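Local coordinates for genome packaging NTPase B204 (Sulfolobus turreted icosahedral virus 2, PDB 4KFS), which probably hydrolyses nucleoside triphosphates to drive packaging of the viral DNA into preformed capsids, at residues 155-160 and 186-191; 10-15 and 137-142. All coordinates share one frame; numbering follows the deposited sequence.

Contact 1 (155-160 and 186-191); sequences IMFYTR and YHFLIY. With AMP (adenosine monophosphate), chain C.
Met156 O receives Leu189 N at 2.8 Å, and Phe188 CA sends a C-H contact to the same oxygen. Met156 N returns a bond to Leu189 O (3.0 Å), so the two residues form an antiparallel hydrogen-bonded pair where the last parallel strand, 153-156, meets the antiparallel strand 188-192 in the sheet of this P-loop-type NTPase. The Met156 side chain turns back at its thioether (chi3 -85°), and CE packs beside Leu189 CD2, on the face of the sheet where helix 174-180 lies over both residues.

On the other face Ile155 is flanked by Ile190 and Phe188. With CG between its own backbone N and carbonyl carbon (chi1 56°), the Phe188 ring lies beside Ile155, whose CG2 branch comes to 3.6 Å from Phe188 CD2. Ile155 CG1 lies alongside Ile190 CG1, and Leu20 of helix 17-31 packs on both Ile155 and Phe188. Phe188 CB sits squarely over the Phe157 ring, 3.8 Å from the centroid, a CH-pi contact. The two rings themselves are inclined by 44°.

Past the paired residues the chains separate, and one water joins Tyr158 N to His187 O. Beyond it Tyr186 turns a ring face to the adenine of AMP, with AMP N3 3.4 Å above the centre of that face.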
ATOM      1  N   ILE A 155      -6.514   4.375   4.829  1.00 15.09           N
ATOM      2  CA  ILE A 155      -7.774   3.646   4.882  1.00 13.52           C
ATOM      3  C   ILE A 155      -7.729   2.681   6.051  1.00 13.88           C
ATOM      4  O   ILE A 155      -6.770   1.943   6.209  1.00 16.64           O
ATOM      5  CB  ILE A 155      -7.984   2.865   3.583  1.00 15.87           C
ATOM      6  CG1 ILE A 155      -8.202   3.842   2.415  1.00 19.75           C
ATOM      7  CG2 ILE A 155      -9.137   1.886   3.718  1.00 17.83           C
ATOM      8  CD1 ILE A 155      -8.451   3.156   1.068  1.00 21.06           C
ATOM      9  N   MET A 156      -8.756   2.702   6.887  1.00 15.21           N
ATOM     10  CA  MET A 156      -8.780   1.849   8.069  1.00 15.52           C
ATOM     11  C   MET A 156     -10.127   1.139   8.239  1.00 17.02           C
ATOM     12  O   MET A 156     -11.195   1.747   8.107  1.00 15.71           O
ATOM     13  CB  MET A 156      -8.441   2.669   9.328  1.00 16.32           C
ATOM     14  CG  MET A 156      -6.995   3.252   9.337  1.00 18.79           C
ATOM     15  SD  MET A 156      -6.757   4.429  10.694  1.00 28.59           S
ATOM     16  CE  MET A 156      -7.379   5.928   9.955  1.00 18.41           C
ATOM     17  N   PHE A 157     -10.058  -0.154   8.531  1.00 17.72           N
ATOM     18  CA  PHE A 157     -11.241  -0.936   8.871  1.00 15.76           C
ATOM     19  C   PHE A 157     -11.440  -0.943  10.394  1.00 17.02           C
ATOM     20  O   PHE A 157     -10.639  -0.372  11.130  1.00 14.97           O
ATOM     21  CB  PHE A 157     -11.093  -2.353   8.301  1.00 16.27           C
ATOM     22  CG  PHE A 157     -11.175  -2.404   6.798  1.00 17.75           C
ATOM     23  CD1 PHE A 157     -12.365  -2.729   6.166  1.00 17.52           C
ATOM     24  CD2 PHE A 157     -10.066  -2.104   6.015  1.00 20.51           C
ATOM     25  CE1 PHE A 157     -12.453  -2.759   4.783  1.00 16.77           C
ATOM     26  CE2 PHE A 157     -10.148  -2.143   4.626  1.00 22.34           C
ATOM     27  CZ  PHE A 157     -11.340  -2.466   4.015  1.00 18.98           C
ATOM     28  N   TYR A 158     -12.520  -1.557  10.869  1.00 18.82           N
ATOM     29  CA  TYR A 158     -12.861  -1.493  12.293  1.00 17.72           C
ATOM     30  C   TYR A 158     -11.696  -1.886  13.226  1.00 17.86           C
ATOM     31  O   TYR A 158     -10.931  -2.804  12.929  1.00 18.81           O
ATOM     32  CB  TYR A 158     -14.112  -2.353  12.578  1.00 19.63           C
ATOM     33  CG  TYR A 158     -14.251  -2.724  14.029  1.00 20.04           C
ATOM     34  CD1 TYR A 158     -14.915  -1.897  14.921  1.00 20.42           C
ATOM     35  CD2 TYR A 158     -13.695  -3.898  14.514  1.00 25.98           C
ATOM     36  CE1 TYR A 158     -15.019  -2.235  16.259  1.00 25.00           C
ATOM     37  CE2 TYR A 158     -13.792  -4.242  15.831  1.00 22.79           C
ATOM     38  CZ  TYR A 158     -14.454  -3.412  16.706  1.00 26.30           C
ATOM     39  OH  TYR A 158     -14.535  -3.773  18.031  1.00 24.01           O
ATOM     40  N   THR A 159     -11.530  -1.138  14.320  1.00 17.78           N
ATOM     41  CA  THR A 159     -10.739  -1.588  15.458  1.00 16.08           C
ATOM     42  C   THR A 159     -11.134  -0.861  16.728  1.00 17.22           C
ATOM     43  O   THR A 159     -11.528   0.304  16.683  1.00 18.22           O
ATOM     44  CB  THR A 159      -9.215  -1.399  15.270  1.00 20.75           C
ATOM     45  OG1 THR A 159      -8.546  -1.976  16.395  1.00 19.08           O
ATOM     46  CG2 THR A 159      -8.853   0.083  15.187  1.00 17.26           C
ATOM     47  N   ARG A 160     -11.031  -1.554  17.857  1.00 18.20           N
ATOM     48  CA  ARG A 160     -11.149  -0.909  19.168  1.00 20.01           C
ATOM     49  C   ARG A 160      -9.964  -1.226  20.081  1.00 21.64           C
ATOM     50  O   ARG A 160     -10.004  -0.961  21.286  1.00 26.58           O
ATOM     51  CB  ARG A 160     -12.480  -1.264  19.845  1.00 20.12           C
ATOM     52  CG  ARG A 160     -13.654  -0.538  19.238  1.00 22.32           C
ATOM     53  CD  ARG A 160     -14.986  -0.918  19.870  1.00 27.84           C
ATOM     54  NE  ARG A 160     -16.082  -0.275  19.150  1.00 30.03           N
ATOM     55  CZ  ARG A 160     -17.274  -0.005  19.673  1.00 33.04           C
ATOM     56  NH1 ARG A 160     -17.538  -0.339  20.933  1.00 32.69           N
ATOM     57  NH2 ARG A 160     -18.204   0.586  18.929  1.00 30.66           N
ATOM     58  N   TYR A 186     -16.894  -4.554   6.810  1.00 19.67           N
ATOM     59  CA  TYR A 186     -16.489  -4.145   5.459  1.00 20.84           C
ATOM     60  C   TYR A 186     -16.608  -2.657   5.188  1.00 18.52           C
ATOM     61  O   TYR A 186     -16.267  -2.208   4.097  1.00 21.68           O
ATOM     62  CB  TYR A 186     -17.209  -4.928   4.352  1.00 19.45           C
ATOM     63  CG  TYR A 186     -17.168  -6.420   4.521  1.00 22.43           C
ATOM     64  CD1 TYR A 186     -16.010  -7.060   4.936  1.00 23.62           C
ATOM     65  CD2 TYR A 186     -18.298  -7.193   4.272  1.00 28.06           C
ATOM     66  CE1 TYR A 186     -15.975  -8.438   5.090  1.00 28.19           C
ATOM     67  CE2 TYR A 186     -18.277  -8.568   4.432  1.00 30.34           C
ATOM     68  CZ  TYR A 186     -17.112  -9.186   4.835  1.00 29.27           C
ATOM     69  OH  TYR A 186     -17.084 -10.547   5.001  1.00 30.43           O
ATOM     70  N   HIS A 187     -17.084  -1.889   6.163  1.00 17.06           N
ATOM     71  CA  HIS A 187     -17.027  -0.438   6.041  1.00 17.45           C
ATOM     72  C   HIS A 187     -15.592   0.016   6.341  1.00 16.53           C
ATOM     73  O   HIS A 187     -14.871  -0.648   7.080  1.00 14.75           O
ATOM     74  CB  HIS A 187     -17.999   0.235   7.001  1.00 20.90           C
ATOM     75  CG  HIS A 187     -19.433  -0.123   6.762  1.00 19.47           C
ATOM     76  ND1 HIS A 187     -19.900  -1.416   6.845  1.00 22.93           N
ATOM     77  CD2 HIS A 187     -20.504   0.648   6.457  1.00 26.08           C
ATOM     78  CE1 HIS A 187     -21.203  -1.425   6.611  1.00 23.56           C
ATOM     79  NE2 HIS A 187     -21.593  -0.187   6.370  1.00 22.34           N
ATOM     80  N   PHE A 188     -15.182   1.147   5.775  1.00 16.82           N
ATOM     81  CA  PHE A 188     -13.839   1.644   6.041  1.00 15.40           C
ATOM     82  C   PHE A 188     -13.755   3.170   6.069  1.00 17.75           C
ATOM     83  O   PHE A 188     -14.434   3.877   5.323  1.00 17.88           O
ATOM     84  CB  PHE A 188     -12.815   1.027   5.066  1.00 14.89           C
ATOM     85  CG  PHE A 188     -13.139   1.248   3.607  1.00 18.29           C
ATOM     86  CD1 PHE A 188     -13.934   0.349   2.915  1.00 16.50           C
ATOM     87  CD2 PHE A 188     -12.635   2.352   2.927  1.00 17.74           C
ATOM     88  CE1 PHE A 188     -14.235   0.549   1.574  1.00 18.38           C
ATOM     89  CE2 PHE A 188     -12.930   2.558   1.592  1.00 19.56           C
ATOM     90  CZ  PHE A 188     -13.730   1.654   0.909  1.00 22.55           C
ATOM     91  N   LEU A 189     -12.918   3.675   6.960  1.00 18.72           N
ATOM     92  CA  LEU A 189     -12.701   5.107   7.057  1.00 20.17           C
ATOM     93  C   LEU A 189     -11.616   5.528   6.070  1.00 19.92           C
ATOM     94  O   LEU A 189     -10.583   4.866   5.971  1.00 17.90           O
ATOM     95  CB  LEU A 189     -12.288   5.436   8.485  1.00 17.81           C
ATOM     96  CG  LEU A 189     -12.101   6.881   8.923  1.00 24.95           C
ATOM     97  CD1 LEU A 189     -12.308   6.935  10.430  1.00 26.69           C
ATOM     98  CD2 LEU A 189     -10.720   7.401   8.567  1.00 21.44           C
ATOM     99  N   ILE A 190     -11.832   6.630   5.349  1.00 18.46           N
ATOM    100  CA  ILE A 190     -10.760   7.208   4.529  1.00 17.68           C
ATOM    101  C   ILE A 190     -10.277   8.537   5.109  1.00 17.92           C
ATOM    102  O   ILE A 190     -11.043   9.493   5.218  1.00 18.82           O
ATOM    103  CB  ILE A 190     -11.189   7.440   3.068  1.00 21.00           C
ATOM    104  CG1 ILE A 190     -11.698   6.139   2.443  1.00 23.43           C
ATOM    105  CG2 ILE A 190     -10.013   7.983   2.244  1.00 19.07           C
ATOM    106  CD1 ILE A 190     -12.170   6.308   1.024  1.00 26.60           C
ATOM    107  N   TYR A 191      -9.010   8.594   5.503  1.00 17.17           N
ATOM    108  CA  TYR A 191      -8.461   9.854   5.992  1.00 16.98           C
ATOM    109  C   TYR A 191      -7.570  10.456   4.927  1.00 19.30           C
ATOM    110  O   TYR A 191      -6.633   9.811   4.422  1.00 16.38           O
ATOM    111  CB  TYR A 191      -7.715   9.684   7.319  1.00 17.74           C
ATOM    112  CG  TYR A 191      -7.117  10.991   7.841  1.00 18.74           C
ATOM    113  CD1 TYR A 191      -7.918  11.953   8.440  1.00 24.06           C
ATOM    114  CD2 TYR A 191      -5.759  11.254   7.726  1.00 21.46           C
ATOM    115  CE1 TYR A 191      -7.395  13.146   8.911  1.00 24.21           C
ATOM    116  CE2 TYR A 191      -5.223  12.443   8.196  1.00 26.38           C
ATOM    117  CZ  TYR A 191      -6.049  13.385   8.786  1.00 26.39           C
ATOM    118  OH  TYR A 191      -5.532  14.572   9.251  1.00 30.92           O
TER
HETATM  119  P   AMP C 301      -9.962  -9.803   3.255  1.00 45.12           P
HETATM  120  O1P AMP C 301      -9.643  -8.908   4.431  1.00 34.75           O
HETATM  121  O2P AMP C 301      -9.128 -11.051   3.061  1.00 43.30           O
HETATM  122  O3P AMP C 301      -9.982  -9.000   1.976  1.00 38.11           O
HETATM  123  O5' AMP C 301     -11.505 -10.202   3.284  1.00 43.20           O
HETATM  124  C5' AMP C 301     -12.302 -10.102   2.114  1.00 44.77           C
HETATM  125  C4' AMP C 301     -13.372 -11.165   2.079  1.00 46.02           C
HETATM  126  O4' AMP C 301     -14.631 -10.599   2.511  1.00 44.13           O
HETATM  127  C3' AMP C 301     -13.685 -11.740   0.708  1.00 47.95           C
HETATM  128  O3' AMP C 301     -12.756 -12.729   0.297  1.00 52.64           O
HETATM  129  C2' AMP C 301     -15.112 -12.259   0.868  1.00 49.15           C
HETATM  130  O2' AMP C 301     -15.116 -13.552   1.456  1.00 59.05           O
HETATM  131  C1' AMP C 301     -15.700 -11.268   1.878  1.00 46.82           C
HETATM  132  N9  AMP C 301     -16.574 -10.270   1.229  1.00 48.87           N
HETATM  133  C8  AMP C 301     -17.719 -10.573   0.581  1.00 47.69           C
HETATM  134  N7  AMP C 301     -18.318  -9.457   0.088  1.00 44.03           N
HETATM  135  C5  AMP C 301     -17.550  -8.409   0.430  1.00 36.64           C
HETATM  136  C6  AMP C 301     -17.622  -6.949   0.209  1.00 35.68           C
HETATM  137  N6  AMP C 301     -18.656  -6.404  -0.474  1.00 42.58           N
HETATM  138  N1  AMP C 301     -16.629  -6.191   0.713  1.00 28.71           N
HETATM  139  C2  AMP C 301     -15.608  -6.761   1.391  1.00 32.24           C
HETATM  140  N3  AMP C 301     -15.463  -8.076   1.627  1.00 29.31           N
HETATM  141  C4  AMP C 301     -16.400  -8.942   1.183  1.00 34.38           C
HETATM  142  O   HOH W   1     -14.718  -2.382   9.138  1.00 16.19           O

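Contact 2 (10-15 and 137-142); sequences VGRKKS and TQRVYD. With AMP (adenosine monophosphate), chain C.
Bent at chi2 (-82°), Arg139 swings its guanidinium back to meet that of Arg12, whose chain runs extended from CG to NE. The meeting place lies above the C-terminal ends of the neighbouring parallel strands 6-10 and 131-137, where residues 11-15 begin what is probably the Walker A P-loop, which leads into helix 17-31. The two guanidinium groups stack flat, centres 3.5 Å apart and planes 18° from parallel, with Arg12 NH2 over the middle of the Arg139 group. Nearby acid probably offsets the like charges: Arg12 NH1 is salt-bridged to Glu164, and Glu161 touches both arginines. Arg139 NH1 also donates to Tyr141 OH (2.8 Å), slightly tilted from the guanidinium plane, and that hydroxyl is bonded in turn to Glu161.

At the strand ends, Gly11 N donates to Thr137 O at 3.1 Å, carrying the parallel pairing just past Val10. Val10 CG2 lies beside Thr137 CG2, while Val10 CG1 presses on the backbone at Val140 N, 3.5 Å away. Gln138 CA makes a C-H contact to Gly11 O. The Gln138 side chain folds back at chi2, and its NE2 packs against the backbone at Lys13 N without a hydrogen bond between the two nitrogens. Lys17 NZ bonds both Gln138 OE1 and Gly11 O, bridging the two segments.

Arg12 to Ser15 forms a type II turn. Arg12 O is gripped twice, by Ser15 N and by Ser15 OG, the hydroxyl arriving on a lone pair. The same end of the turn borders the AMP phosphate: O1P lies 3.1 Å from Lys14 N and 3.0 Å from Ser15 N.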
ATOM      1  N   VAL A  10      -5.119  -0.349   6.373  1.00 15.22           N
ATOM      2  CA  VAL A  10      -4.955  -0.999   7.662  1.00 15.49           C
ATOM      3  C   VAL A  10      -6.226  -1.753   8.047  1.00 23.12           C
ATOM      4  O   VAL A  10      -7.304  -1.168   8.147  1.00 16.11           O
ATOM      5  CB  VAL A  10      -4.617   0.016   8.767  1.00 15.86           C
ATOM      6  CG1 VAL A  10      -4.260  -0.713  10.067  1.00 16.25           C
ATOM      7  CG2 VAL A  10      -3.468   0.914   8.333  1.00 17.14           C
ATOM      8  N   GLY A  11      -6.088  -3.059   8.250  1.00 25.19           N
ATOM      9  CA  GLY A  11      -7.196  -3.878   8.704  1.00 24.51           C
ATOM     10  C   GLY A  11      -6.752  -5.308   8.908  1.00 26.85           C
ATOM     11  O   GLY A  11      -5.795  -5.762   8.286  1.00 26.00           O
ATOM     12  N   ARG A  12      -7.459  -6.026   9.772  1.00 29.99           N
ATOM     13  CA  ARG A  12      -7.112  -7.408  10.078  1.00 27.44           C
ATOM     14  C   ARG A  12      -7.468  -8.384   8.957  1.00 27.91           C
ATOM     15  O   ARG A  12      -8.061  -8.014   7.938  1.00 26.31           O
ATOM     16  CB  ARG A  12      -7.770  -7.832  11.392  1.00 32.39           C
ATOM     17  CG  ARG A  12      -7.254  -7.080  12.626  1.00 32.46           C
ATOM     18  CD  ARG A  12      -8.311  -7.058  13.717  1.00 36.09           C
ATOM     19  NE  ARG A  12      -7.755  -6.997  15.072  1.00 43.36           N
ATOM     20  CZ  ARG A  12      -7.343  -5.879  15.668  1.00 41.16           C
ATOM     21  NH1 ARG A  12      -7.400  -4.722  15.018  1.00 38.84           N
ATOM     22  NH2 ARG A  12      -6.862  -5.916  16.905  1.00 35.71           N
ATOM     23  N   LYS A  13      -7.089  -9.641   9.149  1.00 30.93           N
ATOM     24  CA  LYS A  13      -7.416 -10.681   8.191  1.00 28.66           C
ATOM     25  C   LYS A  13      -8.930 -10.786   8.079  1.00 31.56           C
ATOM     26  O   LYS A  13      -9.632 -10.780   9.094  1.00 33.13           O
ATOM     27  CB  LYS A  13      -6.800 -12.016   8.629  1.00 32.13           C
ATOM     28  CG  LYS A  13      -6.406 -12.918   7.486  1.00 36.51           C
ATOM     29  CD  LYS A  13      -5.381 -13.947   7.939  1.00 42.38           C
ATOM     30  CE  LYS A  13      -4.682 -14.579   6.745  1.00 42.93           C
ATOM     31  NZ  LYS A  13      -4.011 -13.545   5.902  1.00 48.02           N
ATOM     32  N   LYS A  14      -9.413 -10.836   6.841  1.00 25.71           N
ATOM     33  CA  LYS A  14     -10.837 -10.927   6.521  1.00 35.27           C
ATOM     34  C   LYS A  14     -11.613  -9.627   6.765  1.00 28.48           C
ATOM     35  O   LYS A  14     -12.829  -9.603   6.621  1.00 26.42           O
ATOM     36  CB  LYS A  14     -11.508 -12.122   7.211  1.00 38.41           C
ATOM     37  N   SER A  15     -10.905  -8.546   7.089  1.00 27.83           N
ATOM     38  CA  SER A  15     -11.549  -7.253   7.308  1.00 24.82           C
ATOM     39  C   SER A  15     -12.076  -6.669   6.008  1.00 25.29           C
ATOM     40  O   SER A  15     -13.031  -5.899   6.020  1.00 25.67           O
ATOM     41  CB  SER A  15     -10.582  -6.253   7.931  1.00 23.98           C
ATOM     42  OG  SER A  15      -9.605  -5.895   6.972  1.00 27.57           O
ATOM     43  N   THR A 137      -1.348  -3.392   5.769  1.00 21.63           N
ATOM     44  CA  THR A 137      -0.860  -4.009   6.988  1.00 22.14           C
ATOM     45  C   THR A 137      -2.018  -4.416   7.880  1.00 20.22           C
ATOM     46  O   THR A 137      -3.124  -3.911   7.737  1.00 20.70           O
ATOM     47  CB  THR A 137       0.107  -3.083   7.751  1.00 17.96           C
ATOM     48  OG1 THR A 137       0.506  -3.710   8.976  1.00 28.18           O
ATOM     49  CG2 THR A 137      -0.545  -1.742   8.063  1.00 23.25           C
ATOM     50  N   GLN A 138      -1.738  -5.329   8.801  1.00 19.53           N
ATOM     51  CA  GLN A 138      -2.744  -5.864   9.706  1.00 21.37           C
ATOM     52  C   GLN A 138      -3.075  -4.885  10.830  1.00 22.79           C
ATOM     53  O   GLN A 138      -4.233  -4.604  11.074  1.00 22.53           O
ATOM     54  CB  GLN A 138      -2.264  -7.188  10.292  1.00 22.07           C
ATOM     55  CG  GLN A 138      -1.979  -8.244   9.227  1.00 32.31           C
ATOM     56  CD  GLN A 138      -3.225  -8.568   8.425  1.00 33.58           C
ATOM     57  OE1 GLN A 138      -3.236  -8.498   7.194  1.00 36.19           O
ATOM     58  NE2 GLN A 138      -4.294  -8.913   9.130  1.00 36.17           N
ATOM     59  N   ARG A 139      -2.055  -4.369  11.511  1.00 19.95           N
ATOM     60  CA  ARG A 139      -2.271  -3.466  12.634  1.00 21.03           C
ATOM     61  C   ARG A 139      -1.579  -2.128  12.392  1.00 19.72           C
ATOM     62  O   ARG A 139      -0.493  -2.086  11.817  1.00 15.63           O
ATOM     63  CB  ARG A 139      -1.716  -4.087  13.914  1.00 24.34           C
ATOM     64  CG  ARG A 139      -2.270  -5.462  14.247  1.00 28.05           C
ATOM     65  CD  ARG A 139      -3.624  -5.364  14.948  1.00 27.52           C
ATOM     66  NE  ARG A 139      -4.221  -6.683  15.178  1.00 37.04           N
ATOM     67  CZ  ARG A 139      -4.208  -7.337  16.340  1.00 39.46           C
ATOM     68  NH1 ARG A 139      -3.637  -6.800  17.412  1.00 33.93           N
ATOM     69  NH2 ARG A 139      -4.791  -8.530  16.438  1.00 42.89           N
ATOM     70  N   VAL A 140      -2.186  -1.037  12.856  1.00 17.26           N
ATOM     71  CA  VAL A 140      -1.572   0.275  12.690  1.00 18.44           C
ATOM     72  C   VAL A 140      -0.096   0.288  13.135  1.00 15.53           C
ATOM     73  O   VAL A 140       0.761   0.845  12.450  1.00 16.85           O
ATOM     74  CB  VAL A 140      -2.390   1.396  13.410  1.00 19.51           C
ATOM     75  CG1 VAL A 140      -2.339   1.225  14.888  1.00 15.38           C
ATOM     76  CG2 VAL A 140      -1.864   2.763  13.036  1.00 17.64           C
ATOM     77  N   TYR A 141       0.201  -0.366  14.256  1.00 19.22           N
ATOM     78  CA  TYR A 141       1.523  -0.275  14.874  1.00 17.53           C
ATOM     79  C   TYR A 141       2.582  -1.201  14.287  1.00 20.97           C
ATOM     80  O   TYR A 141       3.685  -1.297  14.832  1.00 21.44           O
ATOM     81  CB  TYR A 141       1.426  -0.477  16.396  1.00 21.14           C
ATOM     82  CG  TYR A 141       0.668  -1.713  16.827  1.00 20.45           C
ATOM     83  CD1 TYR A 141       1.176  -2.992  16.601  1.00 26.46           C
ATOM     84  CD2 TYR A 141      -0.561  -1.601  17.483  1.00 24.61           C
ATOM     85  CE1 TYR A 141       0.453  -4.130  17.000  1.00 26.33           C
ATOM     86  CE2 TYR A 141      -1.272  -2.715  17.890  1.00 26.44           C
ATOM     87  CZ  TYR A 141      -0.761  -3.974  17.653  1.00 30.10           C
ATOM     88  OH  TYR A 141      -1.485  -5.073  18.068  1.00 29.37           O
ATOM     89  N   ASP A 142       2.250  -1.874  13.185  1.00 20.18           N
ATOM     90  CA  ASP A 142       3.196  -2.719  12.460  1.00 22.24           C
ATOM     91  C   ASP A 142       4.232  -1.874  11.710  1.00 21.07           C
ATOM     92  O   ASP A 142       5.373  -2.286  11.540  1.00 20.82           O
ATOM     93  CB  ASP A 142       2.475  -3.602  11.421  1.00 22.94           C
ATOM     94  CG  ASP A 142       1.525  -4.634  12.038  1.00 25.98           C
ATOM     95  OD1 ASP A 142       1.645  -4.954  13.239  1.00 26.92           O
ATOM     96  OD2 ASP A 142       0.660  -5.149  11.287  1.00 23.51           O
TER
HETATM   97  P   AMP C 301      -9.962  -9.803   3.255  1.00 45.12           P
HETATM   98  O1P AMP C 301      -9.643  -8.908   4.431  1.00 34.75           O
HETATM   99  O2P AMP C 301      -9.128 -11.051   3.061  1.00 43.30           O
HETATM  100  O3P AMP C 301      -9.982  -9.000   1.976  1.00 38.11           O
HETATM  101  O5' AMP C 301     -11.505 -10.202   3.284  1.00 43.20           O
HETATM  102  C5' AMP C 301     -12.302 -10.102   2.114  1.00 44.77           C
HETATM  103  C4' AMP C 301     -13.372 -11.165   2.079  1.00 46.02           C
HETATM  104  O4' AMP C 301     -14.631 -10.599   2.511  1.00 44.13           O
HETATM  105  C3' AMP C 301     -13.685 -11.740   0.708  1.00 47.95           C
HETATM  106  O3' AMP C 301     -12.756 -12.729   0.297  1.00 52.64           O
HETATM  107  C2' AMP C 301     -15.112 -12.259   0.868  1.00 49.15           C
HETATM  108  O2' AMP C 301     -15.116 -13.552   1.456  1.00 59.05           O
HETATM  109  C1' AMP C 301     -15.700 -11.268   1.878  1.00 46.82           C
HETATM  110  N9  AMP C 301     -16.574 -10.270   1.229  1.00 48.87           N
HETATM  111  C8  AMP C 301     -17.719 -10.573   0.581  1.00 47.69           C
HETATM  112  N7  AMP C 301     -18.318  -9.457   0.088  1.00 44.03           N
HETATM  113  C5  AMP C 301     -17.550  -8.409   0.430  1.00 36.64           C
HETATM  114  C6  AMP C 301     -17.622  -6.949   0.209  1.00 35.68           C
HETATM  115  N6  AMP C 301     -18.656  -6.404  -0.474  1.00 42.58           N
HETATM  116  N1  AMP C 301     -16.629  -6.191   0.713  1.00 28.71           N
HETATM  117  C2  AMP C 301     -15.608  -6.761   1.391  1.00 32.24           C
HETATM  118  N3  AMP C 301     -15.463  -8.076   1.627  1.00 29.31           N
HETATM  119  C4  AMP C 301     -16.400  -8.942   1.183  1.00 34.38           C

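From the N terminus, strand 6-10 runs into the phosphate-binding loop and helix 17-31; contact 2 then closes a long loop when the chain returns at 137-142, after most of the parallel sheet has been built. Only afterwards does contact 1 open, closing a shorter, largely helical excursion between 155-160 and 186-191. The two loops therefore follow in series, neither nesting nor crossing. Strand 6-10 lies between strands 131-137 and 153-156 and joins the contacts directly: Val10 N and O are probably hydrogen-bonded to Ile155 O and Phe157 N. Both also reach AMP, contact 2 at its phosphate and contact 1 at its base and sugar.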